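Local coordinates for protein VP5 (Halorubrum pleomorphic virus 2, PDB 6QGI) that is a viral envelope protein that probably drives fusion of the viral membrane with that of its haloarchaeal host, at residues N64-T72 with D289-V297; L85-L95 with V250-G260. All coordinates share one frame; numbering follows the deposited sequence.

How the interactions relate
From the N terminus, the chain first enters interaction 1 at 64-72, where helix 66-86 starts, and runs up that helix to interaction 2 at 85-95, the turn into helix 91-133. Helix 225-253 brings it back to 250-260, closing the loop of interaction 2. Only then does it reach 289-297, at the end of helix 285-292, which closes interaction 1 around the other contact, so interaction 2 is nested inside. Helix 66-86 joins the two, whose centres lie about 27 Å apart. Interaction 1 is buried and ties the helix start to the lead-in to strand 297-299; interaction 2 joins three long helices at their far ends.

Interaction 1: residues N64-T72 with D289-V297; sequences NILDGVKHT and DLIALNVPV
The imidazole of His71 and the side-chain amide of Asn294 lie stacked, their planes 19° apart. Asn294 ND2 sits over the middle of the ring, 3.7 Å above the plane, and Asn294 CB comes to 3.5 Å from His71 CD2. A second ring, that of His468, meets His71 with its plane turned by about 50°. The amide is held by more than this stack, since Asn294 OD1 accepts a hydrogen bond from the backbone N of Ser465.

Asn294 can take this place because the backbone bends there. It has positive phi and is the C-prime residue of a Schellman motif ending helix 285-292: Val295 N bonds back to Leu290 O and Asn294 N to Ile291 O. Leu293, just before it, turns its carbonyl toward the first turns of helix 66-86, and Leu293 O lies 3.0 Å from Gly68 CA. Gly68 has no side chain to keep the backbones apart, and its CA comes within 4.3 Å of Leu293 CA.

Beside this close approach, Leu293 CD2 comes to 3.7 Å from Gly68 C. It also lies 4.1 Å from Val69 CG2, the two side chains running side by side in the same direction. Farther round Val69 are Tyr105 and Leu106 of helix 91-133. Ile65 places CG1 between the backbone N and the carbonyl carbon (chi1 60°) and CG2 beside the backbone N. From there CD1, at the end of the longer branch, meets Leu293 CD1, and CG2 packs 4.2 Å from Leu290 CD2, the two side chains crossing at about a right angle. One turn on from Gly68, Thr72 OG1 donates to Gly68 O at 2.7 Å; Thr72 N grips the same oxygen from the opposite face of the carbonyl plane.

Interaction 2: residues L85-L95 with V250-G260; sequences LNAGSAESAVL and VSNVYGDVQSG
Tyr254 and Glu91 both carry CG roughly opposite the backbone N, at chi1 -160° and -152°, and these torsions lay the glutamate chain obliquely over the phenol ring. Glu91 CB stands 3.8 Å from the ring centroid, almost straight above it, a CH-pi contact. The chain then runs on extended, with CG 3.7 Å from Val250 CG1 and the carboxylate near Ser251, whose hydroxyl also has Ser247 O as a partner. Ser89 O lies at the edge of the ring, near its plane, and accepts a hydrogen bond from Tyr254 OH at 2.7 Å.

That carbonyl belongs to the link of a helical hairpin. Helix 66-86 ends in a Schellman motif with Gly88 at positive phi, Ala90 is the N-cap of helix 91-133, and the end of helix 225-253 packs against the turn as a third helix. Val94 CG2 reaches Tyr254 CE1 at 4.0 Å, and Leu95 CD1 touches Val250 CG2. Before the link, at the end of helix 66-86, Leu85 CD2 is 3.8 Å from both Val253 CG1 and Val257 CG1. Farther along, Ser259 OG donates to Leu85 O at 2.9 Å, approaching from the opposite face to Gly88 N. Gly260 N donates a hydrogen bond to Asn86 OD1 (3.1 Å, nearly straight at 174°), coming from above the plane of that carbonyl, while Asn86 ND2 bonds to Ile262 O.

Interaction 1: residues N64-T72 with D289-V297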
loop_
_atom_site.group_PDB
_atom_site.type_symbol
_atom_site.label_atom_id
_atom_site.label_comp_id
_atom_site.label_asym_id
_atom_site.label_seq_id
_atom_site.Cartn_x
_atom_site.Cartn_y
_atom_site.Cartn_z
ATOM N N ASN A 64 5.336 8.526 -1.819
ATOM C CA ASN A 64 5.352 9.399 -2.992
ATOM C C ASN A 64 3.956 9.803 -3.479
ATOM O O ASN A 64 3.844 10.416 -4.546
ATOM C CB ASN A 64 6.132 8.729 -4.121
ATOM C CG ASN A 64 7.594 8.559 -3.807
ATOM O OD1 ASN A 64 8.270 9.481 -3.330
ATOM N ND2 ASN A 64 8.117 7.372 -4.075
ATOM N N ILE A 65 2.906 9.508 -2.692
ATOM C CA ILE A 65 1.521 9.883 -3.020
ATOM C C ILE A 65 1.160 11.202 -2.304
ATOM O O ILE A 65 0.070 11.735 -2.521
ATOM C CB ILE A 65 0.491 8.749 -2.706
ATOM C CG1 ILE A 65 0.498 8.357 -1.207
ATOM C CG2 ILE A 65 0.691 7.532 -3.631
ATOM C CD1 ILE A 65 -0.718 7.773 -0.681
ATOM N N LEU A 66 2.084 11.726 -1.463
ATOM C CA LEU A 66 1.915 12.957 -0.688
ATOM C C LEU A 66 1.891 14.200 -1.579
ATOM O O LEU A 66 1.325 15.218 -1.169
ATOM C CB LEU A 66 2.976 13.094 0.410
ATOM C CG LEU A 66 2.836 12.137 1.597
ATOM C CD1 LEU A 66 4.128 12.041 2.365
ATOM C CD2 LEU A 66 1.697 12.544 2.529
ATOM N N ASP A 67 2.451 14.110 -2.810
ATOM C CA ASP A 67 2.376 15.194 -3.802
ATOM C C ASP A 67 0.902 15.370 -4.196
ATOM O O ASP A 67 0.443 16.494 -4.417
ATOM C CB ASP A 67 3.258 14.897 -5.032
ATOM C CG ASP A 67 4.572 15.665 -5.098
ATOM O OD1 ASP A 67 4.597 16.846 -4.674
ATOM O OD2 ASP A 67 5.568 15.097 -5.602
ATOM N N GLY A 68 0.175 14.250 -4.211
ATOM C CA GLY A 68 -1.256 14.194 -4.467
ATOM C C GLY A 68 -2.067 14.733 -3.307
ATOM O O GLY A 68 -3.169 15.242 -3.514
ATOM N N VAL A 69 -1.526 14.624 -2.077
ATOM C CA VAL A 69 -2.158 15.147 -0.863
ATOM C C VAL A 69 -2.116 16.673 -0.963
ATOM O O VAL A 69 -3.137 17.328 -0.747
ATOM C CB VAL A 69 -1.501 14.604 0.441
ATOM C CG1 VAL A 69 -2.099 15.255 1.681
ATOM C CG2 VAL A 69 -1.622 13.087 0.534
ATOM N N LYS A 70 -0.948 17.216 -1.377
ATOM C CA LYS A 70 -0.694 18.641 -1.601
ATOM C C LYS A 70 -1.680 19.195 -2.648
ATOM O O LYS A 70 -2.251 20.261 -2.432
ATOM C CB LYS A 70 0.766 18.856 -2.037
ATOM C CG LYS A 70 1.176 20.316 -2.110
ATOM C CD LYS A 70 2.532 20.508 -2.747
ATOM C CE LYS A 70 2.416 21.081 -4.136
ATOM N NZ LYS A 70 3.747 21.410 -4.699
ATOM N N HIS A 71 -1.899 18.446 -3.745
ATOM C CA HIS A 71 -2.809 18.777 -4.845
ATOM C C HIS A 71 -4.261 18.782 -4.362
ATOM O O HIS A 71 -5.012 19.702 -4.695
ATOM C CB HIS A 71 -2.629 17.765 -6.001
ATOM C CG HIS A 71 -3.491 18.021 -7.201
ATOM N ND1 HIS A 71 -3.179 19.010 -8.117
ATOM C CD2 HIS A 71 -4.610 17.382 -7.616
ATOM C CE1 HIS A 71 -4.120 18.952 -9.047
ATOM N NE2 HIS A 71 -5.006 17.992 -8.785
ATOM N N THR A 72 -4.648 17.753 -3.578
ATOM C CA THR A 72 -5.998 17.587 -3.038
ATOM C C THR A 72 -6.294 18.724 -2.052
ATOM O O THR A 72 -7.358 19.340 -2.158
ATOM C CB THR A 72 -6.154 16.190 -2.428
ATOM O OG1 THR A 72 -5.865 15.235 -3.445
ATOM C CG2 THR A 72 -7.553 15.928 -1.886
ATOM N N ASP A 289 -8.802 6.033 -6.069
ATOM C CA ASP A 289 -8.096 6.863 -5.100
ATOM C C ASP A 289 -6.790 7.425 -5.692
ATOM O O ASP A 289 -6.471 8.588 -5.440
ATOM C CB ASP A 289 -7.820 6.061 -3.811
ATOM C CG ASP A 289 -9.049 5.700 -2.980
ATOM O OD1 ASP A 289 -10.133 6.291 -3.220
ATOM O OD2 ASP A 289 -8.931 4.823 -2.095
ATOM N N LEU A 290 -6.053 6.618 -6.493
ATOM C CA LEU A 290 -4.816 7.050 -7.156
ATOM C C LEU A 290 -5.090 8.136 -8.211
ATOM O O LEU A 290 -4.263 9.035 -8.372
ATOM C CB LEU A 290 -4.063 5.868 -7.797
ATOM C CG LEU A 290 -3.203 4.993 -6.863
ATOM C CD1 LEU A 290 -2.650 3.808 -7.606
ATOM C CD2 LEU A 290 -2.038 5.777 -6.243
ATOM N N ILE A 291 -6.250 8.064 -8.912
ATOM C CA ILE A 291 -6.665 9.071 -9.902
ATOM C C ILE A 291 -7.008 10.358 -9.136
ATOM O O ILE A 291 -6.576 11.437 -9.538
ATOM C CB ILE A 291 -7.835 8.568 -10.808
ATOM C CG1 ILE A 291 -7.355 7.442 -11.752
ATOM C CG2 ILE A 291 -8.491 9.713 -11.619
ATOM C CD1 ILE A 291 -8.435 6.456 -12.138
ATOM N N ALA A 292 -7.734 10.224 -8.004
ATOM C CA ALA A 292 -8.120 11.337 -7.128
ATOM C C ALA A 292 -6.895 12.038 -6.517
ATOM O O ALA A 292 -6.948 13.243 -6.259
ATOM C CB ALA A 292 -9.029 10.838 -6.029
ATOM N N LEU A 293 -5.791 11.282 -6.307
ATOM C CA LEU A 293 -4.529 11.805 -5.777
ATOM C C LEU A 293 -3.640 12.325 -6.913
ATOM O O LEU A 293 -2.483 12.671 -6.684
ATOM C CB LEU A 293 -3.798 10.746 -4.937
ATOM C CG LEU A 293 -4.362 10.520 -3.535
ATOM C CD1 LEU A 293 -4.061 9.125 -3.044
ATOM C CD2 LEU A 293 -3.866 11.578 -2.550
ATOM N N ASN A 294 -4.204 12.408 -8.136
ATOM C CA ASN A 294 -3.582 12.929 -9.354
ATOM C C ASN A 294 -2.193 12.303 -9.637
ATOM O O ASN A 294 -1.216 13.002 -9.935
ATOM C CB ASN A 294 -3.503 14.456 -9.289
ATOM C CG ASN A 294 -3.273 15.108 -10.619
ATOM O OD1 ASN A 294 -3.921 14.779 -11.621
ATOM N ND2 ASN A 294 -2.333 16.043 -10.647
ATOM N N VAL A 295 -2.129 10.975 -9.564
ATOM C CA VAL A 295 -0.904 10.231 -9.841
ATOM C C VAL A 295 -0.901 9.945 -11.355
ATOM O O VAL A 295 -1.892 9.398 -11.835
ATOM C CB VAL A 295 -0.817 8.950 -8.957
ATOM C CG1 VAL A 295 0.353 8.061 -9.359
ATOM C CG2 VAL A 295 -0.731 9.309 -7.474
ATOM N N PRO A 296 0.143 10.350 -12.133
ATOM C CA PRO A 296 0.131 10.080 -13.591
ATOM C C PRO A 296 -0.238 8.629 -13.909
ATOM O O PRO A 296 0.282 7.707 -13.275
ATOM C CB PRO A 296 1.556 10.413 -14.027
ATOM C CG PRO A 296 2.020 11.413 -13.036
ATOM C CD PRO A 296 1.369 11.071 -11.730
ATOM N N VAL A 297 -1.216 8.438 -14.812
ATOM C CA VAL A 297 -1.747 7.118 -15.161
ATOM C C VAL A 297 -1.838 6.937 -16.682
ATOM O O VAL A 297 -2.071 7.903 -17.412
ATOM C CB VAL A 297 -3.159 6.907 -14.510
ATOM C CG1 VAL A 297 -3.847 5.654 -15.029
ATOM C CG2 VAL A 297 -3.091 6.857 -12.989
#

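Interaction 2: residues L85-L95 with V250-G260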
loop_
_atom_site.group_PDB
_atom_site.type_symbol
_atom_site.label_atom_id
_atom_site.label_comp_id
_atom_site.label_asym_id
_atom_site.label_seq_id
_atom_site.Cartn_x
_atom_site.Cartn_y
_atom_site.Cartn_z
ATOM N N LEU A 85 -14.902 34.498 -1.847
ATOM C CA LEU A 85 -14.563 35.536 -2.816
ATOM C C LEU A 85 -15.794 35.964 -3.620
ATOM O O LEU A 85 -16.036 37.161 -3.764
ATOM C CB LEU A 85 -13.463 35.012 -3.756
ATOM C CG LEU A 85 -13.005 35.917 -4.891
ATOM C CD1 LEU A 85 -12.273 37.126 -4.361
ATOM C CD2 LEU A 85 -12.090 35.165 -5.828
ATOM N N ASN A 86 -16.567 34.987 -4.135
ATOM C CA ASN A 86 -17.780 35.216 -4.921
ATOM C C ASN A 86 -18.875 35.888 -4.087
ATOM O O ASN A 86 -19.764 36.532 -4.646
ATOM C CB ASN A 86 -18.300 33.898 -5.503
ATOM C CG ASN A 86 -17.567 33.404 -6.730
ATOM O OD1 ASN A 86 -16.712 34.080 -7.313
ATOM N ND2 ASN A 86 -17.904 32.205 -7.168
ATOM N N ALA A 87 -18.798 35.737 -2.753
ATOM C CA ALA A 87 -19.734 36.298 -1.783
ATOM C C ALA A 87 -19.304 37.697 -1.307
ATOM O O ALA A 87 -20.015 38.328 -0.522
ATOM C CB ALA A 87 -19.857 35.357 -0.605
ATOM N N GLY A 88 -18.163 38.166 -1.808
ATOM C CA GLY A 88 -17.608 39.479 -1.501
ATOM C C GLY A 88 -17.051 39.627 -0.099
ATOM O O GLY A 88 -17.112 40.716 0.471
ATOM N N SER A 89 -16.470 38.547 0.455
ATOM C CA SER A 89 -15.886 38.556 1.802
ATOM C C SER A 89 -14.543 39.279 1.831
ATOM O O SER A 89 -13.952 39.532 0.778
ATOM C CB SER A 89 -15.699 37.133 2.320
ATOM O OG SER A 89 -16.848 36.330 2.113
ATOM N N ALA A 90 -14.065 39.609 3.050
ATOM C CA ALA A 90 -12.762 40.233 3.279
ATOM C C ALA A 90 -11.669 39.205 3.031
ATOM O O ALA A 90 -11.917 38.003 3.205
ATOM C CB ALA A 90 -12.679 40.771 4.699
ATOM N N GLU A 91 -10.466 39.664 2.616
ATOM C CA GLU A 91 -9.309 38.806 2.321
ATOM C C GLU A 91 -9.015 37.846 3.488
ATOM O O GLU A 91 -8.708 36.673 3.248
ATOM C CB GLU A 91 -8.069 39.651 1.985
ATOM C CG GLU A 91 -7.104 38.929 1.061
ATOM C CD GLU A 91 -5.905 39.713 0.569
ATOM O OE1 GLU A 91 -6.100 40.822 0.019
ATOM O OE2 GLU A 91 -4.770 39.204 0.704
ATOM N N SER A 92 -9.169 38.339 4.741
ATOM C CA SER A 92 -8.985 37.574 5.974
ATOM C C SER A 92 -9.913 36.348 5.989
ATOM O O SER A 92 -9.428 35.228 6.142
ATOM C CB SER A 92 -9.241 38.459 7.192
ATOM O OG SER A 92 -10.536 39.038 7.148
ATOM N N ALA A 93 -11.230 36.569 5.756
ATOM C CA ALA A 93 -12.285 35.549 5.706
ATOM C C ALA A 93 -12.065 34.536 4.569
ATOM O O ALA A 93 -12.359 33.357 4.756
ATOM C CB ALA A 93 -13.641 36.215 5.549
ATOM N N VAL A 94 -11.552 34.996 3.405
ATOM C CA VAL A 94 -11.262 34.174 2.221
ATOM C C VAL A 94 -10.116 33.202 2.558
ATOM O O VAL A 94 -10.220 32.003 2.279
ATOM C CB VAL A 94 -10.936 35.056 0.975
ATOM C CG1 VAL A 94 -10.432 34.216 -0.194
ATOM C CG2 VAL A 94 -12.143 35.892 0.549
ATOM N N LEU A 95 -9.043 33.724 3.179
ATOM C CA LEU A 95 -7.881 32.941 3.590
ATOM C C LEU A 95 -8.236 31.981 4.736
ATOM O O LEU A 95 -7.806 30.831 4.691
ATOM C CB LEU A 95 -6.724 33.873 3.988
ATOM C CG LEU A 95 -5.392 33.256 4.441
ATOM C CD1 LEU A 95 -4.909 32.155 3.490
ATOM C CD2 LEU A 95 -4.339 34.313 4.494
ATOM N N VAL A 250 -4.269 33.528 -2.246
ATOM C CA VAL A 250 -5.349 34.441 -1.862
ATOM C C VAL A 250 -4.921 35.890 -2.166
ATOM O O VAL A 250 -5.690 36.620 -2.790
ATOM C CB VAL A 250 -5.788 34.248 -0.377
ATOM C CG1 VAL A 250 -6.761 35.336 0.069
ATOM C CG2 VAL A 250 -6.413 32.871 -0.162
ATOM N N SER A 251 -3.684 36.276 -1.789
ATOM C CA SER A 251 -3.134 37.617 -2.027
ATOM C C SER A 251 -3.019 37.962 -3.522
ATOM O O SER A 251 -3.200 39.125 -3.885
ATOM C CB SER A 251 -1.768 37.762 -1.367
ATOM O OG SER A 251 -1.888 37.777 0.046
ATOM N N ASN A 252 -2.731 36.967 -4.377
ATOM C CA ASN A 252 -2.586 37.174 -5.821
ATOM C C ASN A 252 -3.940 37.214 -6.554
ATOM O O ASN A 252 -4.047 37.848 -7.607
ATOM C CB ASN A 252 -1.706 36.075 -6.439
ATOM C CG ASN A 252 -0.318 35.922 -5.850
ATOM O OD1 ASN A 252 0.179 36.759 -5.079
ATOM N ND2 ASN A 252 0.339 34.821 -6.193
ATOM N N VAL A 253 -4.960 36.535 -5.998
ATOM C CA VAL A 253 -6.298 36.382 -6.578
ATOM C C VAL A 253 -7.269 37.484 -6.096
ATOM O O VAL A 253 -8.051 37.982 -6.909
ATOM C CB VAL A 253 -6.811 34.948 -6.266
ATOM C CG1 VAL A 253 -8.320 34.808 -6.410
ATOM C CG2 VAL A 253 -6.099 33.929 -7.139
ATOM N N TYR A 254 -7.214 37.861 -4.799
ATOM C CA TYR A 254 -8.094 38.872 -4.198
ATOM C C TYR A 254 -7.998 40.218 -4.910
ATOM O O TYR A 254 -6.928 40.830 -4.969
ATOM C CB TYR A 254 -7.801 39.046 -2.703
ATOM C CG TYR A 254 -8.942 39.680 -1.944
ATOM C CD1 TYR A 254 -10.043 38.926 -1.546
ATOM C CD2 TYR A 254 -8.914 41.026 -1.600
ATOM C CE1 TYR A 254 -11.097 39.503 -0.842
ATOM C CE2 TYR A 254 -9.951 41.610 -0.876
ATOM C CZ TYR A 254 -11.044 40.845 -0.504
ATOM O OH TYR A 254 -12.074 41.415 0.195
ATOM N N GLY A 255 -9.130 40.645 -5.460
ATOM C CA GLY A 255 -9.236 41.886 -6.217
ATOM C C GLY A 255 -9.137 41.646 -7.708
ATOM O O GLY A 255 -9.949 42.174 -8.471
ATOM N N ASP A 256 -8.141 40.833 -8.126
ATOM C CA ASP A 256 -7.875 40.473 -9.521
ATOM C C ASP A 256 -9.012 39.594 -10.063
ATOM O O ASP A 256 -9.599 39.924 -11.096
ATOM C CB ASP A 256 -6.512 39.761 -9.638
ATOM C CG ASP A 256 -5.780 39.945 -10.962
ATOM O OD1 ASP A 256 -6.459 40.108 -12.006
ATOM O OD2 ASP A 256 -4.528 39.899 -10.958
ATOM N N VAL A 257 -9.343 38.501 -9.353
ATOM C CA VAL A 257 -10.442 37.620 -9.741
ATOM C C VAL A 257 -11.718 38.221 -9.151
ATOM O O VAL A 257 -11.805 38.430 -7.937
ATOM C CB VAL A 257 -10.219 36.134 -9.341
ATOM C CG1 VAL A 257 -11.468 35.293 -9.599
ATOM C CG2 VAL A 257 -9.021 35.542 -10.078
ATOM N N GLN A 258 -12.676 38.540 -10.029
ATOM C CA GLN A 258 -13.959 39.148 -9.682
ATOM C C GLN A 258 -14.987 38.083 -9.288
ATOM O O GLN A 258 -14.866 36.931 -9.699
ATOM C CB GLN A 258 -14.494 39.982 -10.866
ATOM C CG GLN A 258 -13.568 41.110 -11.345
ATOM C CD GLN A 258 -13.640 42.367 -10.505
ATOM O OE1 GLN A 258 -12.674 42.748 -9.834
ATOM N NE2 GLN A 258 -14.777 43.052 -10.538
ATOM N N SER A 259 -16.003 38.477 -8.502
ATOM C CA SER A 259 -17.095 37.592 -8.094
ATOM C C SER A 259 -17.870 37.156 -9.338
ATOM O O SER A 259 -18.306 38.005 -10.124
ATOM C CB SER A 259 -18.018 38.298 -7.101
ATOM O OG SER A 259 -17.321 38.691 -5.930
ATOM N N GLY A 260 -17.956 35.846 -9.540
ATOM C CA GLY A 260 -18.632 35.269 -10.694
ATOM C C GLY A 260 -17.692 34.827 -11.797
ATOM O O GLY A 260 -18.123 34.117 -12.710
#